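Local coordinates for AB hydrolase-1 domain-containing protein (Streptococcus mutans, PDB 4L9A), which probably hydrolyses carboxylic esters as a carboxylesterase of the alpha/beta hydrolase fold, at residues F52-D64 / H185-Y198. Residues are numbered along the deposited sequence; the frame is centred on the assembly and turned at random.
Sequences FFSTADNFANIID and HFSSQQFKQLWRGY
Phe53 drives its ring into the side of helix 188-206 and illustrates how one phenylalanine can key a short loop to a helix. CB and CG of Phe53 lie beside Leu194 CD1; CG anti to the carbonyl carbon (chi1 -53°) carries the rest of the ring on toward the helix. Next out, CD1 presses on Leu194 CG at 3.6 Å, while Leu194 CD2 lies over one face of the ring. CE1 reaches Tyr198 CD2 at 3.7 Å and, together with CZ, meets Trp195 CH2. The far edge of Phe53 thus points at the indole face of Trp195 in an edge-to-face pair, planes at 85°. Tyr198 extends the aromatic cluster: Phe52 CD2 sits over one face of its ring, toward the edge, the two rings oblique, and Trp195 CZ3 lies over the centre of the opposite face.

Polar links take over farther along. One water joins Asp57 OD2 to Leu194 O and Ser54 N, and a second ties the same carboxylate oxygen to Gln193. Asn61 ND2 donates to His185 O at 2.9 Å, approaching from above the carbonyl plane, and also to Trp272 O; the same nitrogen sits over one face of Phe186. Farther out, Gln190 NE2 donates to the syn lone pair of Asp64 OD2 (2.9 Å, 161°), the two flat groups nearly coplanar.

Helix 188-206 and the turn leading into it are thereby fastened to the loop and short helices following strand 43-47 of the alpha/beta hydrolase sheet, with helix 171-185 touching Leu194 and Tyr198, and helix 270-273 meeting Leu194 through Trp272.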
ATOM      1  N   PHE A  52       6.131   1.728   9.292  1.00 26.52           N
ATOM      2  CA  PHE A  52       6.228   3.088   9.802  1.00 26.79           C
ATOM      3  C   PHE A  52       6.679   4.055   8.725  1.00 27.72           C
ATOM      4  O   PHE A  52       6.729   5.254   8.964  1.00 24.12           O
ATOM      5  CB  PHE A  52       7.229   3.173  10.967  1.00 22.55           C
ATOM      6  CG  PHE A  52       6.819   2.407  12.188  1.00 34.20           C
ATOM      7  CD1 PHE A  52       5.513   1.969  12.349  1.00 29.62           C
ATOM      8  CD2 PHE A  52       7.749   2.134  13.186  1.00 35.29           C
ATOM      9  CE1 PHE A  52       5.144   1.256  13.473  1.00 36.54           C
ATOM     10  CE2 PHE A  52       7.386   1.430  14.318  1.00 38.41           C
ATOM     11  CZ  PHE A  52       6.084   0.985  14.463  1.00 36.82           C
ATOM     12  N   PHE A  53       7.037   3.549   7.550  1.00 25.96           N
ATOM     13  CA  PHE A  53       7.490   4.440   6.486  1.00 27.68           C
ATOM     14  C   PHE A  53       6.366   5.368   6.008  1.00 23.47           C
ATOM     15  O   PHE A  53       5.212   4.968   5.932  1.00 22.54           O
ATOM     16  CB  PHE A  53       8.007   3.648   5.289  1.00 26.50           C
ATOM     17  CG  PHE A  53       9.058   2.630   5.630  1.00 29.08           C
ATOM     18  CD1 PHE A  53      10.265   3.017   6.182  1.00 24.52           C
ATOM     19  CD2 PHE A  53       8.838   1.284   5.379  1.00 29.93           C
ATOM     20  CE1 PHE A  53      11.235   2.080   6.483  1.00 26.78           C
ATOM     21  CE2 PHE A  53       9.811   0.328   5.681  1.00 30.25           C
ATOM     22  CZ  PHE A  53      11.004   0.726   6.229  1.00 25.44           C
ATOM     23  N   SER A  54       6.715   6.599   5.655  1.00 20.87           N
ATOM     24  CA  SER A  54       5.736   7.496   5.038  1.00 20.51           C
ATOM     25  C   SER A  54       5.549   7.044   3.598  1.00 23.27           C
ATOM     26  O   SER A  54       6.480   6.528   2.981  1.00 25.25           O
ATOM     27  CB  SER A  54       6.207   8.961   5.090  1.00 18.73           C
ATOM     28  OG  SER A  54       5.166   9.836   4.682  1.00 21.50           O
ATOM     29  N   THR A  55       4.354   7.242   3.054  1.00 24.83           N
ATOM     30  CA  THR A  55       3.967   6.540   1.826  1.00 25.59           C
ATOM     31  C   THR A  55       4.686   7.063   0.589  1.00 27.33           C
ATOM     32  O   THR A  55       5.147   6.278  -0.244  1.00 22.40           O
ATOM     33  CB  THR A  55       2.446   6.544   1.641  1.00 23.18           C
ATOM     34  OG1 THR A  55       1.859   5.787   2.706  1.00 19.57           O
ATOM     35  CG2 THR A  55       2.039   5.923   0.294  1.00 20.14           C
ATOM     36  N   ALA A  56       4.822   8.381   0.474  1.00 25.72           N
ATOM     37  CA  ALA A  56       5.545   8.938  -0.659  1.00 28.22           C
ATOM     38  C   ALA A  56       7.001   8.445  -0.701  1.00 28.08           C
ATOM     39  O   ALA A  56       7.533   8.156  -1.778  1.00 26.86           O
ATOM     40  CB  ALA A  56       5.491  10.471  -0.635  1.00 28.60           C
ATOM     41  N   ASP A  57       7.639   8.372   0.467  1.00 26.61           N
ATOM     42  CA  ASP A  57       9.007   7.866   0.580  1.00 26.45           C
ATOM     43  C   ASP A  57       9.029   6.388   0.183  1.00 27.59           C
ATOM     44  O   ASP A  57       9.907   5.922  -0.563  1.00 25.71           O
ATOM     45  CB  ASP A  57       9.493   7.962   2.030  1.00 30.79           C
ATOM     46  CG  ASP A  57       9.630   9.398   2.527  1.00 31.71           C
ATOM     47  OD1 ASP A  57       9.828  10.294   1.690  1.00 24.57           O
ATOM     48  OD2 ASP A  57       9.555   9.627   3.761  1.00 27.62           O
ATOM     49  N   ASN A  58       8.063   5.657   0.727  1.00 24.09           N
ATOM     50  CA  ASN A  58       7.934   4.217   0.516  1.00 17.91           C
ATOM     51  C   ASN A  58       7.861   3.885  -0.980  1.00 26.25           C
ATOM     52  O   ASN A  58       8.494   2.940  -1.448  1.00 25.76           O
ATOM     53  CB  ASN A  58       6.673   3.728   1.262  1.00 17.80           C
ATOM     54  CG  ASN A  58       6.566   2.200   1.344  1.00 23.15           C
ATOM     55  OD1 ASN A  58       7.549   1.484   1.190  1.00 20.61           O
ATOM     56  ND2 ASN A  58       5.356   1.706   1.606  1.00 23.69           N
ATOM     57  N   PHE A  59       7.124   4.705  -1.730  1.00 25.00           N
ATOM     58  CA  PHE A  59       6.865   4.457  -3.143  1.00 22.93           C
ATOM     59  C   PHE A  59       7.685   5.343  -4.083  1.00 28.02           C
ATOM     60  O   PHE A  59       7.345   5.488  -5.257  1.00 31.99           O
ATOM     61  CB  PHE A  59       5.370   4.631  -3.430  1.00 22.33           C
ATOM     62  CG  PHE A  59       4.526   3.470  -2.970  1.00 23.02           C
ATOM     63  CD1 PHE A  59       4.389   2.338  -3.772  1.00 24.22           C
ATOM     64  CD2 PHE A  59       3.861   3.514  -1.753  1.00 24.71           C
ATOM     65  CE1 PHE A  59       3.613   1.253  -3.350  1.00 20.63           C
ATOM     66  CE2 PHE A  59       3.078   2.434  -1.323  1.00 26.45           C
ATOM     67  CZ  PHE A  59       2.958   1.307  -2.122  1.00 24.41           C
ATOM     68  N   ALA A  60       8.769   5.918  -3.575  1.00 25.69           N
ATOM     69  CA  ALA A  60       9.555   6.883  -4.346  1.00 31.35           C
ATOM     70  C   ALA A  60       9.996   6.369  -5.716  1.00 33.40           C
ATOM     71  O   ALA A  60       9.945   7.100  -6.715  1.00 31.84           O
ATOM     72  CB  ALA A  60      10.771   7.355  -3.533  1.00 31.40           C
ATOM     73  N   ASN A  61      10.430   5.114  -5.761  1.00 31.36           N
ATOM     74  CA  ASN A  61      10.904   4.506  -7.003  1.00 35.70           C
ATOM     75  C   ASN A  61       9.817   4.320  -8.069  1.00 35.57           C
ATOM     76  O   ASN A  61      10.124   4.168  -9.251  1.00 39.40           O
ATOM     77  CB  ASN A  61      11.600   3.168  -6.721  1.00 29.30           C
ATOM     78  CG  ASN A  61      12.944   3.339  -6.026  1.00 38.66           C
ATOM     79  OD1 ASN A  61      13.528   4.430  -6.027  1.00 35.97           O
ATOM     80  ND2 ASN A  61      13.448   2.256  -5.437  1.00 34.69           N
ATOM     81  N   ILE A  62       8.552   4.312  -7.658  1.00 24.59           N
ATOM     82  CA  ILE A  62       7.465   4.310  -8.642  1.00 25.63           C
ATOM     83  C   ILE A  62       7.053   5.748  -9.001  1.00 27.16           C
ATOM     84  O   ILE A  62       6.937   6.114 -10.182  1.00 28.01           O
ATOM     85  CB  ILE A  62       6.245   3.506  -8.152  1.00 26.62           C
ATOM     86  CG1 ILE A  62       6.611   2.013  -8.035  1.00 25.10           C
ATOM     87  CG2 ILE A  62       5.081   3.693  -9.124  1.00 28.69           C
ATOM     88  CD1 ILE A  62       5.516   1.134  -7.413  1.00 26.24           C
ATOM     89  N   ILE A  63       6.849   6.560  -7.970  1.00 31.02           N
ATOM     90  CA  ILE A  63       6.450   7.960  -8.149  1.00 32.45           C
ATOM     91  C   ILE A  63       7.405   8.694  -9.076  1.00 33.83           C
ATOM     92  O   ILE A  63       6.977   9.313 -10.051  1.00 37.84           O
ATOM     93  CB  ILE A  63       6.314   8.681  -6.783  1.00 24.13           C
ATOM     94  CG1 ILE A  63       5.113   8.103  -6.030  1.00 25.21           C
ATOM     95  CG2 ILE A  63       6.102  10.199  -6.971  1.00 27.57           C
ATOM     96  CD1 ILE A  63       5.140   8.332  -4.528  1.00 24.40           C
ATOM     97  N   ASP A  64       8.700   8.607  -8.795  1.00 29.75           N
ATOM     98  CA  ASP A  64       9.689   9.293  -9.620  1.00 34.20           C
ATOM     99  C   ASP A  64       9.624   8.907 -11.091  1.00 40.35           C
ATOM    100  O   ASP A  64      10.050   9.677 -11.946  1.00 40.84           O
ATOM    101  CB  ASP A  64      11.102   9.046  -9.103  1.00 41.57           C
ATOM    102  CG  ASP A  64      11.355   9.716  -7.772  1.00 47.45           C
ATOM    103  OD1 ASP A  64      10.535  10.576  -7.383  1.00 43.96           O
ATOM    104  OD2 ASP A  64      12.364   9.378  -7.118  1.00 47.68           O
ATOM    105  N   HIS A 185      18.128  -0.624  -2.661  1.00 32.12           N
ATOM    106  CA  HIS A 185      17.183  -0.245  -3.706  1.00 38.60           C
ATOM    107  C   HIS A 185      16.877   1.247  -3.811  1.00 33.35           C
ATOM    108  O   HIS A 185      16.146   1.665  -4.708  1.00 34.33           O
ATOM    109  CB  HIS A 185      15.893  -1.060  -3.571  1.00 36.32           C
ATOM    110  CG  HIS A 185      16.110  -2.533  -3.715  1.00 37.23           C
ATOM    111  ND1 HIS A 185      16.684  -3.086  -4.837  1.00 37.20           N
ATOM    112  CD2 HIS A 185      15.848  -3.566  -2.878  1.00 39.11           C
ATOM    113  CE1 HIS A 185      16.764  -4.398  -4.692  1.00 40.73           C
ATOM    114  NE2 HIS A 185      16.262  -4.715  -3.511  1.00 45.96           N
ATOM    115  N   PHE A 186      17.419   2.047  -2.900  1.00 29.69           N
ATOM    116  CA  PHE A 186      17.194   3.490  -2.956  1.00 32.44           C
ATOM    117  C   PHE A 186      18.530   4.220  -3.062  1.00 35.39           C
ATOM    118  O   PHE A 186      19.560   3.690  -2.656  1.00 35.09           O
ATOM    119  CB  PHE A 186      16.462   3.995  -1.708  1.00 30.50           C
ATOM    120  CG  PHE A 186      15.001   3.652  -1.658  1.00 28.20           C
ATOM    121  CD1 PHE A 186      14.061   4.436  -2.316  1.00 32.09           C
ATOM    122  CD2 PHE A 186      14.556   2.566  -0.915  1.00 33.06           C
ATOM    123  CE1 PHE A 186      12.702   4.126  -2.251  1.00 30.56           C
ATOM    124  CE2 PHE A 186      13.207   2.252  -0.848  1.00 29.20           C
ATOM    125  CZ  PHE A 186      12.278   3.035  -1.513  1.00 29.47           C
ATOM    126  N   SER A 187      18.505   5.437  -3.602  1.00 32.86           N
ATOM    127  CA  SER A 187      19.673   6.310  -3.556  1.00 35.35           C
ATOM    128  C   SER A 187      19.948   6.617  -2.086  1.00 33.51           C
ATOM    129  O   SER A 187      19.050   6.504  -1.245  1.00 34.94           O
ATOM    130  CB  SER A 187      19.388   7.612  -4.305  1.00 37.60           C
ATOM    131  OG  SER A 187      18.301   8.294  -3.696  1.00 35.67           O
ATOM    132  N   SER A 188      21.178   7.006  -1.771  1.00 35.77           N
ATOM    133  CA  SER A 188      21.519   7.329  -0.397  1.00 37.94           C
ATOM    134  C   SER A 188      20.554   8.387   0.142  1.00 38.09           C
ATOM    135  O   SER A 188      20.148   8.341   1.308  1.00 40.77           O
ATOM    136  CB  SER A 188      22.965   7.820  -0.309  1.00 46.85           C
ATOM    137  OG  SER A 188      23.212   8.817  -1.285  1.00 52.96           O
ATOM    138  N   GLN A 189      20.159   9.320  -0.718  1.00 37.73           N
ATOM    139  CA  GLN A 189      19.275  10.402  -0.294  1.00 40.17           C
ATOM    140  C   GLN A 189      17.869   9.920   0.028  1.00 38.91           C
ATOM    141  O   GLN A 189      17.285  10.319   1.035  1.00 30.46           O
ATOM    142  CB  GLN A 189      19.209  11.502  -1.350  1.00 43.12           C
ATOM    143  CG  GLN A 189      18.247  12.643  -0.988  1.00 37.86           C
ATOM    144  CD  GLN A 189      18.539  13.910  -1.773  1.00 40.68           C
ATOM    145  OE1 GLN A 189      19.553  14.006  -2.466  1.00 43.59           O
ATOM    146  NE2 GLN A 189      17.657  14.897  -1.657  1.00 42.82           N
ATOM    147  N   GLN A 190      17.311   9.081  -0.840  1.00 29.70           N
ATOM    148  CA  GLN A 190      15.957   8.584  -0.635  1.00 29.75           C
ATOM    149  C   GLN A 190      15.936   7.523   0.454  1.00 29.95           C
ATOM    150  O   GLN A 190      14.941   7.352   1.155  1.00 32.53           O
ATOM    151  CB  GLN A 190      15.336   8.114  -1.959  1.00 33.77           C
ATOM    152  CG  GLN A 190      15.145   9.300  -2.921  1.00 43.85           C
ATOM    153  CD  GLN A 190      14.352   8.985  -4.174  1.00 47.34           C
ATOM    154  OE1 GLN A 190      14.599   7.980  -4.856  1.00 45.89           O
ATOM    155  NE2 GLN A 190      13.390   9.865  -4.499  1.00 37.73           N
ATOM    156  N   PHE A 191      17.058   6.839   0.618  1.00 32.10           N
ATOM    157  CA  PHE A 191      17.253   5.965   1.766  1.00 33.47           C
ATOM    158  C   PHE A 191      17.156   6.745   3.082  1.00 29.62           C
ATOM    159  O   PHE A 191      16.342   6.422   3.941  1.00 32.63           O
ATOM    160  CB  PHE A 191      18.606   5.279   1.655  1.00 32.93           C
ATOM    161  CG  PHE A 191      18.998   4.485   2.871  1.00 40.63           C
ATOM    162  CD1 PHE A 191      19.940   4.978   3.758  1.00 40.35           C
ATOM    163  CD2 PHE A 191      18.453   3.233   3.109  1.00 38.50           C
ATOM    164  CE1 PHE A 191      20.320   4.244   4.873  1.00 46.59           C
ATOM    165  CE2 PHE A 191      18.827   2.495   4.220  1.00 36.74           C
ATOM    166  CZ  PHE A 191      19.763   2.998   5.100  1.00 41.81           C
ATOM    167  N   LYS A 192      17.988   7.770   3.246  1.00 31.04           N
ATOM    168  CA  LYS A 192      17.961   8.535   4.492  1.00 31.82           C
ATOM    169  C   LYS A 192      16.590   9.171   4.726  1.00 30.39           C
ATOM    170  O   LYS A 192      16.111   9.235   5.856  1.00 30.66           O
ATOM    171  CB  LYS A 192      19.083   9.577   4.538  1.00 33.78           C
ATOM    172  CG  LYS A 192      20.452   8.995   4.883  1.00 37.89           C
ATOM    173  CD  LYS A 192      21.511  10.089   5.048  1.00 47.95           C
ATOM    174  CE  LYS A 192      22.915   9.515   5.230  1.00 43.28           C
ATOM    175  NZ  LYS A 192      23.125   8.932   6.580  1.00 49.99           N
ATOM    176  N   GLN A 193      15.947   9.625   3.655  1.00 36.18           N
ATOM    177  CA  GLN A 193      14.636  10.246   3.784  1.00 32.02           C
ATOM    178  C   GLN A 193      13.623   9.182   4.240  1.00 32.28           C
ATOM    179  O   GLN A 193      12.886   9.383   5.203  1.00 29.63           O
ATOM    180  CB  GLN A 193      14.217  10.920   2.467  1.00 36.21           C
ATOM    181  CG  GLN A 193      13.037  11.889   2.604  1.00 40.99           C
ATOM    182  CD  GLN A 193      13.343  13.079   3.526  1.00 46.39           C
ATOM    183  OE1 GLN A 193      14.431  13.649   3.478  1.00 45.96           O
ATOM    184  NE2 GLN A 193      12.377  13.446   4.370  1.00 41.95           N
ATOM    185  N   LEU A 194      13.617   8.033   3.571  1.00 26.79           N
ATOM    186  CA  LEU A 194      12.778   6.916   3.999  1.00 25.87           C
ATOM    187  C   LEU A 194      12.925   6.675   5.504  1.00 25.04           C
ATOM    188  O   LEU A 194      11.934   6.535   6.217  1.00 25.75           O
ATOM    189  CB  LEU A 194      13.153   5.639   3.245  1.00 27.21           C
ATOM    190  CG  LEU A 194      12.302   4.392   3.523  1.00 29.94           C
ATOM    191  CD1 LEU A 194      10.896   4.566   2.968  1.00 26.07           C
ATOM    192  CD2 LEU A 194      12.966   3.141   2.911  1.00 23.38           C
ATOM    193  N   TRP A 195      14.159   6.632   5.995  1.00 24.13           N
ATOM    194  CA  TRP A 195      14.355   6.312   7.405  1.00 30.02           C
ATOM    195  C   TRP A 195      14.066   7.490   8.346  1.00 29.56           C
ATOM    196  O   TRP A 195      13.753   7.283   9.518  1.00 30.19           O
ATOM    197  CB  TRP A 195      15.721   5.651   7.655  1.00 33.93           C
ATOM    198  CG  TRP A 195      15.702   4.235   7.124  1.00 30.56           C
ATOM    199  CD1 TRP A 195      16.183   3.803   5.930  1.00 30.43           C
ATOM    200  CD2 TRP A 195      15.077   3.103   7.743  1.00 29.34           C
ATOM    201  NE1 TRP A 195      15.924   2.455   5.776  1.00 30.80           N
ATOM    202  CE2 TRP A 195      15.252   2.005   6.882  1.00 28.26           C
ATOM    203  CE3 TRP A 195      14.408   2.906   8.960  1.00 28.25           C
ATOM    204  CZ2 TRP A 195      14.772   0.727   7.188  1.00 32.60           C
ATOM    205  CZ3 TRP A 195      13.935   1.642   9.265  1.00 33.46           C
ATOM    206  CH2 TRP A 195      14.124   0.566   8.384  1.00 28.51           C
ATOM    207  N   ARG A 196      14.146   8.715   7.833  1.00 25.30           N
ATOM    208  CA  ARG A 196      13.732   9.868   8.634  1.00 32.70           C
ATOM    209  C   ARG A 196      12.252   9.751   8.996  1.00 30.90           C
ATOM    210  O   ARG A 196      11.859  10.049  10.112  1.00 28.69           O
ATOM    211  CB  ARG A 196      14.006  11.189   7.916  1.00 35.52           C
ATOM    212  CG  ARG A 196      15.457  11.597   7.920  1.00 40.87           C
ATOM    213  CD  ARG A 196      15.659  12.984   7.320  1.00 36.29           C
ATOM    214  NE  ARG A 196      17.087  13.274   7.181  1.00 43.07           N
ATOM    215  CZ  ARG A 196      17.735  13.310   6.020  1.00 43.60           C
ATOM    216  NH1 ARG A 196      17.079  13.094   4.880  1.00 37.68           N
ATOM    217  NH2 ARG A 196      19.038  13.570   6.000  1.00 40.61           N
ATOM    218  N   GLY A 197      11.432   9.294   8.054  1.00 26.74           N
ATOM    219  CA  GLY A 197      10.018   9.096   8.330  1.00 24.54           C
ATOM    220  C   GLY A 197       9.751   7.973   9.324  1.00 30.50           C
ATOM    221  O   GLY A 197       8.952   8.117  10.257  1.00 23.97           O
ATOM    222  N   TYR A 198      10.411   6.839   9.113  1.00 23.16           N
ATOM    223  CA  TYR A 198      10.340   5.734  10.062  1.00 25.02           C
ATOM    224  C   TYR A 198      10.668   6.208  11.473  1.00 25.12           C
ATOM    225  O   TYR A 198       9.932   5.938  12.424  1.00 26.82           O
ATOM    226  CB  TYR A 198      11.331   4.636   9.662  1.00 31.28           C
ATOM    227  CG  TYR A 198      11.273   3.415  10.551  1.00 31.07           C
ATOM    228  CD1 TYR A 198      11.893   3.407  11.787  1.00 32.65           C
ATOM    229  CD2 TYR A 198      10.588   2.276  10.150  1.00 31.79           C
ATOM    230  CE1 TYR A 198      11.836   2.295  12.601  1.00 30.53           C
ATOM    231  CE2 TYR A 198      10.525   1.163  10.952  1.00 30.64           C
ATOM    232  CZ  TYR A 198      11.150   1.176  12.175  1.00 31.06           C
ATOM    233  OH  TYR A 198      11.096   0.069  12.982  1.00 33.68           O
TER
HETATM  234  O   HOH W   1       9.506   7.367   5.453  1.00 23.84           O
HETATM  235  O   HOH W   2      10.741  11.407   5.298  1.00 26.77           O
HETATM  236  O   HOH W   3      12.389   7.304  -0.093  1.00 31.99           O
HETATM  237  O   HOH W   4      16.024   6.009  -4.673  1.00 45.51           O